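Local coordinates for chloroplast pentatricopeptide repeat protein 10 (PDB 4M59), which binds two similar chloroplast RNA elements, in the atpH 5'-UTR and the psaJ 3'-UTR, and serves as a barrier to RNA decay, so stabilising the mRNAs, at residues R497-V500 against I501-K505; V445-M448 against R449-F453; I585-Q588 against L589-S592. The protein carries 4 engineered substitutions. All blocks are in the same frame, centred on the assembly; numbering follows the deposited sequence.

Contact 1: residues R497-V500 against I501-K505; sequences RTLV and IANFK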
ATOM      1  N   ARG A 497       5.198   2.156 -18.382  1.00 69.64           N
ATOM      2  CA  ARG A 497       4.383   1.050 -17.932  1.00 69.51           C
ATOM      3  C   ARG A 497       3.087   1.046 -18.708  1.00 69.46           C
ATOM      4  O   ARG A 497       2.668   0.033 -19.237  1.00 69.67           O
ATOM      5  CB  ARG A 497       4.104   1.202 -16.445  1.00 82.29           C
ATOM      6  CG  ARG A 497       3.365   0.066 -15.810  1.00 82.17           C
ATOM      7  CD  ARG A 497       2.968   0.427 -14.403  1.00 81.86           C
ATOM      8  NE  ARG A 497       2.056  -0.545 -13.831  1.00 81.71           N
ATOM      9  CZ  ARG A 497       2.429  -1.730 -13.374  1.00 81.87           C
ATOM     10  NH1 ARG A 497       1.530  -2.552 -12.872  1.00 81.82           N
ATOM     11  NH2 ARG A 497       3.694  -2.097 -13.426  1.00 82.10           N
ATOM     12  N   THR A 498       2.469   2.210 -18.788  1.00 64.42           N
ATOM     13  CA  THR A 498       1.222   2.380 -19.497  1.00 64.29           C
ATOM     14  C   THR A 498       1.391   2.100 -20.987  1.00 64.67           C
ATOM     15  O   THR A 498       0.424   1.970 -21.713  1.00 64.67           O
ATOM     16  CB  THR A 498       0.678   3.798 -19.264  1.00 65.42           C
ATOM     17  OG1 THR A 498       0.710   4.089 -17.865  1.00 65.21           O
ATOM     18  CG2 THR A 498      -0.740   3.927 -19.741  1.00 65.17           C
ATOM     19  N   LEU A 499       2.630   1.980 -21.434  1.00 78.19           N
ATOM     20  CA  LEU A 499       2.910   1.769 -22.846  1.00 78.59           C
ATOM     21  C   LEU A 499       3.073   0.314 -23.205  1.00 79.00           C
ATOM     22  O   LEU A 499       2.650  -0.111 -24.264  1.00 79.35           O
ATOM     23  CB  LEU A 499       4.155   2.539 -23.272  1.00 69.86           C
ATOM     24  CG  LEU A 499       3.893   3.932 -23.817  1.00 69.82           C
ATOM     25  CD1 LEU A 499       5.189   4.607 -24.137  1.00 70.11           C
ATOM     26  CD2 LEU A 499       3.051   3.826 -25.044  1.00 69.95           C
ATOM     27  N   VAL A 500       3.704  -0.446 -22.331  1.00 54.21           N
ATOM     28  CA  VAL A 500       3.844  -1.865 -22.549  1.00 54.69           C
ATOM     29  C   VAL A 500       2.471  -2.481 -22.602  1.00 54.77           C
ATOM     30  O   VAL A 500       2.207  -3.383 -23.379  1.00 55.36           O
ATOM     31  CB  VAL A 500       4.616  -2.500 -21.417  1.00 51.65           C
ATOM     32  CG1 VAL A 500       4.521  -3.978 -21.496  1.00 52.21           C
ATOM     33  CG2 VAL A 500       6.045  -2.070 -21.476  1.00 51.68           C
ATOM     34  N   ILE A 501       1.587  -1.952 -21.777  1.00 71.45           N
ATOM     35  CA  ILE A 501       0.226  -2.438 -21.679  1.00 71.42           C
ATOM     36  C   ILE A 501      -0.620  -2.010 -22.862  1.00 71.49           C
ATOM     37  O   ILE A 501      -1.312  -2.816 -23.458  1.00 71.94           O
ATOM     38  CB  ILE A 501      -0.417  -1.934 -20.386  1.00 79.57           C
ATOM     39  CG1 ILE A 501       0.172  -2.678 -19.199  1.00 79.55           C
ATOM     40  CG2 ILE A 501      -1.907  -2.127 -20.415  1.00 79.47           C
ATOM     41  CD1 ILE A 501      -0.289  -2.168 -17.877  1.00 78.95           C
ATOM     42  N   ALA A 502      -0.550  -0.736 -23.207  1.00 69.33           N
ATOM     43  CA  ALA A 502      -1.412  -0.194 -24.240  1.00 69.29           C
ATOM     44  C   ALA A 502      -1.046  -0.706 -25.609  1.00 69.95           C
ATOM     45  O   ALA A 502      -1.805  -0.558 -26.549  1.00 70.09           O
ATOM     46  CB  ALA A 502      -1.377   1.307 -24.220  1.00 82.51           C
ATOM     47  N   ASN A 503       0.146  -1.280 -25.717  1.00 69.18           N
ATOM     48  CA  ASN A 503       0.617  -1.833 -26.975  1.00 69.86           C
ATOM     49  C   ASN A 503       0.327  -3.322 -27.032  1.00 70.51           C
ATOM     50  O   ASN A 503       0.322  -3.926 -28.103  1.00 71.14           O
ATOM     51  CB  ASN A 503       2.111  -1.571 -27.156  1.00 64.10           C
ATOM     52  CG  ASN A 503       2.393  -0.212 -27.762  1.00 63.86           C
ATOM     53  OD1 ASN A 503       2.048   0.050 -28.915  1.00 63.98           O
ATOM     54  ND2 ASN A 503       3.022   0.662 -26.988  1.00 63.57           N
ATOM     55  N   PHE A 504       0.076  -3.910 -25.866  1.00 66.36           N
ATOM     56  CA  PHE A 504      -0.284  -5.300 -25.804  1.00 67.08           C
ATOM     57  C   PHE A 504      -1.732  -5.393 -26.175  1.00 67.14           C
ATOM     58  O   PHE A 504      -2.116  -6.190 -27.010  1.00 67.88           O
ATOM     59  CB  PHE A 504      -0.085  -5.838 -24.401  1.00 58.58           C
ATOM     60  CG  PHE A 504      -0.386  -7.290 -24.269  1.00 59.43           C
ATOM     61  CD1 PHE A 504       0.283  -8.212 -25.025  1.00 60.34           C
ATOM     62  CD2 PHE A 504      -1.325  -7.732 -23.380  1.00 59.40           C
ATOM     63  CE1 PHE A 504       0.011  -9.541 -24.900  1.00 61.25           C
ATOM     64  CE2 PHE A 504      -1.593  -9.061 -23.259  1.00 60.33           C
ATOM     65  CZ  PHE A 504      -0.924  -9.964 -24.018  1.00 61.29           C
ATOM     66  N   LYS A 505      -2.533  -4.544 -25.555  1.00 86.76           N
ATOM     67  CA  LYS A 505      -3.965  -4.573 -25.756  1.00 86.67           C
ATOM     68  C   LYS A 505      -4.292  -4.332 -27.211  1.00 86.96           C
ATOM     69  O   LYS A 505      -5.336  -4.753 -27.692  1.00 87.26           O
ATOM     70  CB  LYS A 505      -4.651  -3.521 -24.891  1.00 85.68           C
TER
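L499 and N503 meet one turn apart, where the L499 carbonyl is gripped twice by N503. The side-chain bond is the shorter: N503 ND2 donates to L499 O at 2.9 Å, with an N-H...O angle of 146°. The donor stands above the carbonyl plane and off the lone pairs, while the oxygen is tilted only 20° from the plane of the amide. The second bond, from the N503 backbone N to L499 O, is weak. N503 folds back because its CG lies beside its own backbone N (chi1 -85°), which turns the amide along the helix toward the earlier turn; E480 adds a weak partner to ND2. Of the other backbone bonds across the segments, A502 N to T498 O, at 3.2 Å, is sound, while I501 N to R497 O and F504 N to V500 O are weak. I501 O receives both F504 N and K505 N.

R497 to A502 belong to helix 493-504, in a repeat predicted as PPR 13, paired with helix 509-519 in the two-helix unit from which the superhelical solenoid is built. Helix 458-468 touches T498, L499 and A502, and helix 528-539 touches R497, V500 and F504.

Van der Waals contacts run mostly between side-chain carbons and polar atoms. L499 and N503 lie side by side, with L499 CD2 3.7 Å from N503 ND2, so carbon covers part of the amide. The A502 methyl CB sits 3.2 Å from T498 O, and I501 CG1 runs past R497 O at 3.7 Å.

Some of these side chains also meet partners beyond the helix: R497 forms a salt bridge with D527 and a long, weak ion pair with an RNA phosphate; I501 packs on a sugar, and F504 on a phosphate and, by a cation-pi contact, on R507.

Contact 2: residues V445-M448 against R449-F453; sequences VSKM and RTKGF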
ATOM      1  N   VAL A 445      -8.272  17.480 -24.077  1.00 95.74           N
ATOM      2  CA  VAL A 445      -6.903  17.883 -23.808  1.00 95.49           C
ATOM      3  C   VAL A 445      -6.610  19.197 -24.490  1.00 95.99           C
ATOM      4  O   VAL A 445      -5.935  20.052 -23.938  1.00 95.55           O
ATOM      5  CB  VAL A 445      -5.884  16.799 -24.201  1.00104.77           C
ATOM      6  CG1 VAL A 445      -5.828  16.605 -25.688  1.00106.17           C
ATOM      7  CG2 VAL A 445      -4.535  17.168 -23.688  1.00104.36           C
ATOM      8  N   SER A 446      -7.169  19.369 -25.678  1.00113.63           N
ATOM      9  CA  SER A 446      -7.047  20.610 -26.405  1.00114.17           C
ATOM     10  C   SER A 446      -7.701  21.703 -25.594  1.00113.90           C
ATOM     11  O   SER A 446      -7.154  22.787 -25.453  1.00114.05           O
ATOM     12  CB  SER A 446      -7.727  20.491 -27.760  1.00111.94           C
ATOM     13  OG  SER A 446      -9.128  20.572 -27.628  1.00111.83           O
ATOM     14  N   LYS A 447      -8.858  21.412 -25.034  1.00122.25           N
ATOM     15  CA  LYS A 447      -9.557  22.410 -24.257  0.88122.28           C
ATOM     16  C   LYS A 447      -8.715  22.737 -23.072  1.00121.48           C
ATOM     17  O   LYS A 447      -8.659  23.859 -22.647  1.00121.74           O
ATOM     18  CB  LYS A 447     -10.885  21.868 -23.770  1.00114.04           C
ATOM     19  CG  LYS A 447     -11.693  22.838 -22.974  1.00114.36           C
ATOM     20  CD  LYS A 447     -12.369  23.811 -23.870  0.51115.47           C
ATOM     21  CE  LYS A 447     -13.350  24.644 -23.108  1.00116.03           C
ATOM     22  NZ  LYS A 447     -12.677  25.310 -21.983  0.19115.91           N
ATOM     23  N   MET A 448      -8.058  21.722 -22.526  1.00 94.90           N
ATOM     24  CA  MET A 448      -7.140  21.919 -21.419  1.00 93.87           C
ATOM     25  C   MET A 448      -6.051  22.882 -21.867  1.00 94.37           C
ATOM     26  O   MET A 448      -5.624  23.760 -21.119  1.00 94.07           O
ATOM     27  CB  MET A 448      -6.526  20.584 -21.006  1.00 94.71           C
ATOM     28  CG  MET A 448      -5.705  20.631 -19.730  1.00 93.43           C
ATOM     29  SD  MET A 448      -5.446  18.996 -19.018  1.00 92.33           S
ATOM     30  CE  MET A 448      -5.547  17.955 -20.470  1.00 93.81           C
ATOM     31  N   ARG A 449      -5.613  22.702 -23.109  1.00 87.05           N
ATOM     32  CA  ARG A 449      -4.600  23.554 -23.715  1.00 87.65           C
ATOM     33  C   ARG A 449      -5.081  24.973 -23.985  1.00 88.48           C
ATOM     34  O   ARG A 449      -4.316  25.929 -23.845  1.00 88.68           O
ATOM     35  CB  ARG A 449      -4.081  22.924 -25.011  1.00 85.39           C
ATOM     36  CG  ARG A 449      -3.026  21.850 -24.797  1.00 85.05           C
ATOM     37  CD  ARG A 449      -2.460  21.372 -26.124  1.00 86.06           C
ATOM     38  NE  ARG A 449      -2.231  19.929 -26.132  1.00 86.19           N
ATOM     39  CZ  ARG A 449      -1.209  19.332 -25.532  1.00 86.01           C
ATOM     40  NH1 ARG A 449      -0.312  20.052 -24.870  1.00 85.50           N
ATOM     41  NH2 ARG A 449      -1.080  18.014 -25.591  1.00 86.51           N
ATOM     42  N   THR A 450      -6.343  25.123 -24.381  0.80 81.48           N
ATOM     43  CA  THR A 450      -6.841  26.431 -24.754  0.80 82.50           C
ATOM     44  C   THR A 450      -7.250  27.223 -23.539  0.80 82.40           C
ATOM     45  O   THR A 450      -7.803  28.305 -23.661  0.80 83.37           O
ATOM     46  CB  THR A 450      -8.034  26.348 -25.700  0.80 86.19           C
ATOM     47  OG1 THR A 450      -9.107  25.658 -25.060  0.80 85.77           O
ATOM     48  CG2 THR A 450      -7.653  25.600 -26.952  0.80 86.29           C
ATOM     49  N   LYS A 451      -6.965  26.683 -22.362  1.00101.87           N
ATOM     50  CA  LYS A 451      -7.298  27.350 -21.111  1.00101.65           C
ATOM     51  C   LYS A 451      -6.042  27.734 -20.336  1.00100.86           C
ATOM     52  O   LYS A 451      -6.127  28.228 -19.210  1.00100.49           O
ATOM     53  CB  LYS A 451      -8.195  26.456 -20.251  1.00106.33           C
ATOM     54  CG  LYS A 451      -9.616  26.978 -20.091  1.00107.39           C
ATOM     55  CD  LYS A 451     -10.553  26.341 -21.102  1.00107.99           C
ATOM     56  CE  LYS A 451     -11.929  26.985 -21.066  1.00109.17           C
ATOM     57  NZ  LYS A 451     -12.269  27.490 -19.706  1.00109.20           N
ATOM     58  N   GLY A 452      -4.879  27.511 -20.938  0.87147.63           N
ATOM     59  CA  GLY A 452      -3.627  27.837 -20.294  0.87147.00           C
ATOM     60  C   GLY A 452      -3.180  26.714 -19.399  0.87145.53           C
ATOM     61  O   GLY A 452      -2.573  26.928 -18.356  0.87144.75           O
ATOM     62  N   PHE A 453      -3.491  25.501 -19.807  1.00113.73           N
ATOM     63  CA  PHE A 453      -3.128  24.358 -19.003  1.00112.45           C
ATOM     64  C   PHE A 453      -2.240  23.411 -19.773  1.00112.65           C
ATOM     65  O   PHE A 453      -2.381  23.246 -20.975  1.00113.64           O
ATOM     66  CB  PHE A 453      -4.377  23.644 -18.515  1.00110.55           C
ATOM     67  CG  PHE A 453      -5.215  24.456 -17.578  1.00110.44           C
ATOM     68  CD1 PHE A 453      -4.804  24.680 -16.281  1.00109.42           C
ATOM     69  CD2 PHE A 453      -6.417  24.988 -17.989  1.00111.56           C
ATOM     70  CE1 PHE A 453      -5.574  25.420 -15.419  1.00109.58           C
ATOM     71  CE2 PHE A 453      -7.189  25.733 -17.129  1.00111.84           C
ATOM     72  CZ  PHE A 453      -6.767  25.950 -15.845  1.00110.88           C
TER
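The R449 guanidinium is approached obliquely by V445, CG2 to NH2 4.0 Å; the two side chains lie side by side, pointing the same way. NH2 also has a weak hydrogen bond to Y460, and P455 touches V445, M448 and R449. The F453 ring turns its edge to M448 O, in plane, but that oxygen is crowded in the model and its place is less sure. M448 meets F453 at about a right angle, CG to CB 3.5 Å.

Helix 438-449 ends here. R449 N reaches V445 O at 2.8 Å, and T450 N reaches S446 O at 2.7 Å, nearly along the C=O axis. T450 OG1 donates to K447 O at 3.0 Å, its chi1 of 61° setting the hydroxyl between backbone N and carbonyl carbon. Beyond, bonds from F453 N to M448 O and from G452 N to R449 O, with G452 at positive phi and M448 against F453, resemble a Schellman motif, though both bonds are weak.

The placing of K447 beside K451 is doubtful, since their ends clash. Chemically, T450 holds K447 O twice where the helix runs out, by its hydroxyl and by a weak bond from its backbone N, and the M448-F453 contact brings carbon against carbon beside the turn.

Contact 3: residues I585-Q588 against L589-S592; sequences ILNQ and LKCS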
ATOM      1  N   ILE A 585       4.331 -29.033 -18.191  1.00 97.27           N
ATOM      2  CA  ILE A 585       4.142 -27.917 -17.287  1.00 92.97           C
ATOM      3  C   ILE A 585       2.823 -28.022 -16.558  1.00 89.79           C
ATOM      4  O   ILE A 585       2.729 -27.686 -15.390  1.00 87.52           O
ATOM      5  CB  ILE A 585       4.232 -26.591 -18.036  1.00 93.84           C
ATOM      6  CG1 ILE A 585       5.509 -26.543 -18.859  1.00 97.56           C
ATOM      7  CG2 ILE A 585       4.213 -25.434 -17.074  1.00 90.55           C
ATOM      8  CD1 ILE A 585       5.739 -25.233 -19.519  1.00 97.07           C
ATOM      9  N   LEU A 586       1.810 -28.503 -17.249  1.00 78.67           N
ATOM     10  CA  LEU A 586       0.527 -28.707 -16.619  1.00 76.14           C
ATOM     11  C   LEU A 586       0.695 -29.741 -15.537  1.00 76.13           C
ATOM     12  O   LEU A 586       0.084 -29.667 -14.485  1.00 74.68           O
ATOM     13  CB  LEU A 586      -0.484 -29.200 -17.639  1.00 74.71           C
ATOM     14  CG  LEU A 586      -1.860 -29.471 -17.062  1.00 72.48           C
ATOM     15  CD1 LEU A 586      -2.622 -28.184 -16.943  1.00 70.63           C
ATOM     16  CD2 LEU A 586      -2.575 -30.439 -17.932  1.00 73.54           C
ATOM     17  N   ASN A 587       1.538 -30.719 -15.801  1.00 83.35           N
ATOM     18  CA  ASN A 587       1.837 -31.714 -14.806  1.00 83.69           C
ATOM     19  C   ASN A 587       2.649 -31.081 -13.705  1.00 82.83           C
ATOM     20  O   ASN A 587       2.402 -31.291 -12.526  1.00 82.18           O
ATOM     21  CB  ASN A 587       2.614 -32.854 -15.438  1.00 96.41           C
ATOM     22  CG  ASN A 587       1.741 -33.745 -16.273  1.00 98.34           C
ATOM     23  OD1 ASN A 587       0.530 -33.797 -16.081  1.00 95.55           O
ATOM     24  ND2 ASN A 587       2.350 -34.457 -17.205  0.84103.59           N
ATOM     25  N   GLN A 588       3.622 -30.286 -14.107  1.00 92.22           N
ATOM     26  CA  GLN A 588       4.495 -29.625 -13.171  1.00 91.67           C
ATOM     27  C   GLN A 588       3.718 -28.704 -12.275  1.00 89.35           C
ATOM     28  O   GLN A 588       4.145 -28.415 -11.162  1.00 89.17           O
ATOM     29  CB  GLN A 588       5.514 -28.792 -13.913  1.00 88.19           C
ATOM     30  CG  GLN A 588       6.778 -29.507 -14.227  0.51 91.54           C
ATOM     31  CD  GLN A 588       7.926 -28.549 -14.347  0.41 91.72           C
ATOM     32  OE1 GLN A 588       7.804 -27.493 -14.959  1.00 91.03           O
ATOM     33  NE2 GLN A 588       9.049 -28.900 -13.741  0.75 92.93           N
ATOM     34  N   LEU A 589       2.591 -28.222 -12.757  0.57 79.99           N
ATOM     35  CA  LEU A 589       1.810 -27.299 -11.971  1.00 78.62           C
ATOM     36  C   LEU A 589       0.829 -28.051 -11.138  0.14 78.78           C
ATOM     37  O   LEU A 589       0.231 -27.496 -10.234  0.58 78.55           O
ATOM     38  CB  LEU A 589       1.066 -26.332 -12.864  0.63 71.70           C
ATOM     39  CG  LEU A 589       1.927 -25.299 -13.557  0.77 71.74           C
ATOM     40  CD1 LEU A 589       1.063 -24.555 -14.513  1.00 71.67           C
ATOM     41  CD2 LEU A 589       2.518 -24.367 -12.554  1.00 71.42           C
ATOM     42  N   LYS A 590       0.705 -29.324 -11.413  1.00 91.11           N
ATOM     43  CA  LYS A 590      -0.252 -30.124 -10.704  1.00 91.40           C
ATOM     44  C   LYS A 590       0.326 -30.480  -9.355  1.00 92.07           C
ATOM     45  O   LYS A 590      -0.380 -30.708  -8.393  1.00 92.29           O
ATOM     46  CB  LYS A 590      -0.572 -31.364 -11.522  1.00 88.64           C
ATOM     47  CG  LYS A 590      -2.027 -31.586 -11.715  1.00 88.29           C
ATOM     48  CD  LYS A 590      -2.253 -32.867 -12.387  1.00 89.56           C
ATOM     49  CE  LYS A 590      -1.468 -32.927 -13.635  1.00 90.41           C
ATOM     50  NZ  LYS A 590      -1.718 -34.162 -14.389  0.45 92.36           N
ATOM     51  N   CYS A 591       1.651 -30.523  -9.295  0.79 80.38           N
ATOM     52  CA  CYS A 591       2.354 -30.850  -8.060  0.79 81.16           C
ATOM     53  C   CYS A 591       3.124 -29.648  -7.528  0.79 80.97           C
ATOM     54  O   CYS A 591       3.898 -29.764  -6.581  0.79 82.32           O
ATOM     55  CB  CYS A 591       3.309 -32.026  -8.281  0.79 95.01           C
ATOM     56  SG  CYS A 591       3.879 -32.214  -9.987  0.79 96.00           S
ATOM     57  N   SER A 592       2.888 -28.493  -8.143  1.00 77.01           N
ATOM     58  CA  SER A 592       3.539 -27.260  -7.728  1.00 76.90           C
ATOM     59  C   SER A 592       3.370 -27.046  -6.231  1.00 77.70           C
ATOM     60  O   SER A 592       4.132 -26.306  -5.611  1.00 78.43           O
ATOM     61  CB  SER A 592       2.966 -26.069  -8.497  1.00 76.49           C
ATOM     62  OG  SER A 592       1.648 -25.768  -8.064  1.00 76.39           O
TER
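N587 O is gripped by two backbone donors where the helix gives out: K590 N at 2.8 Å, approaching well above the carbonyl plane (67° out of it), and C591 N by a weak bond. C591 SG also comes within 3.1 Å of N587 O. N587 and K590 meet again through their side chains, which lie side by side: K590 NZ donates to N587 OD1 at 2.8 Å, tilted 22° from the amide carbonyl plane. K590 reaches back because its chain bends at chi3 (-54°), bringing CE to 3.3 Å from OD1. A methionine in its place would probably leave N587 OD1 without this donor and the amide freer to turn.

On another side, I585 CG2 and L589 CD1 touch at 4.2 Å, with Y566 of helix 563-575 beside both. L589 N bonds weakly to I585 O and L586 O. P597 packs against L586, L589 and K590, and S592 O accepts a hydrogen bond from N316 of the second subunit, placing the chain just beyond the helix at the interface between subunits.

The i to i+3 backbone bond at K590 is consistent with a tighter, 3-10-like last turn, and the lysine's positive charge, met by a neutral amide oxygen, probably polarises OD1 and holds the N587 amide from turning.

Along the chain the order is contact 2, contact 1, contact 3, on helices 438-449, 493-504 and 580-590, within the predicted PPR repeats 11, 13 and 15. None touches another. Centres of contacts 1 and 2 are about 26 Å apart, those of contacts 1 and 3 about 30 Å, and those of contacts 2 and 3 about 54 Å, as expected for stations strung along one superhelical solenoid. Their nearest atoms lie about 3, 16 and 10 Å from the RNA for contacts 1, 2 and 3. Contact 1 thus belongs to the RNA-lined part of the fold, whereas contacts 2 and 3 are helix ends set back from it, contact 3 meeting the second subunit.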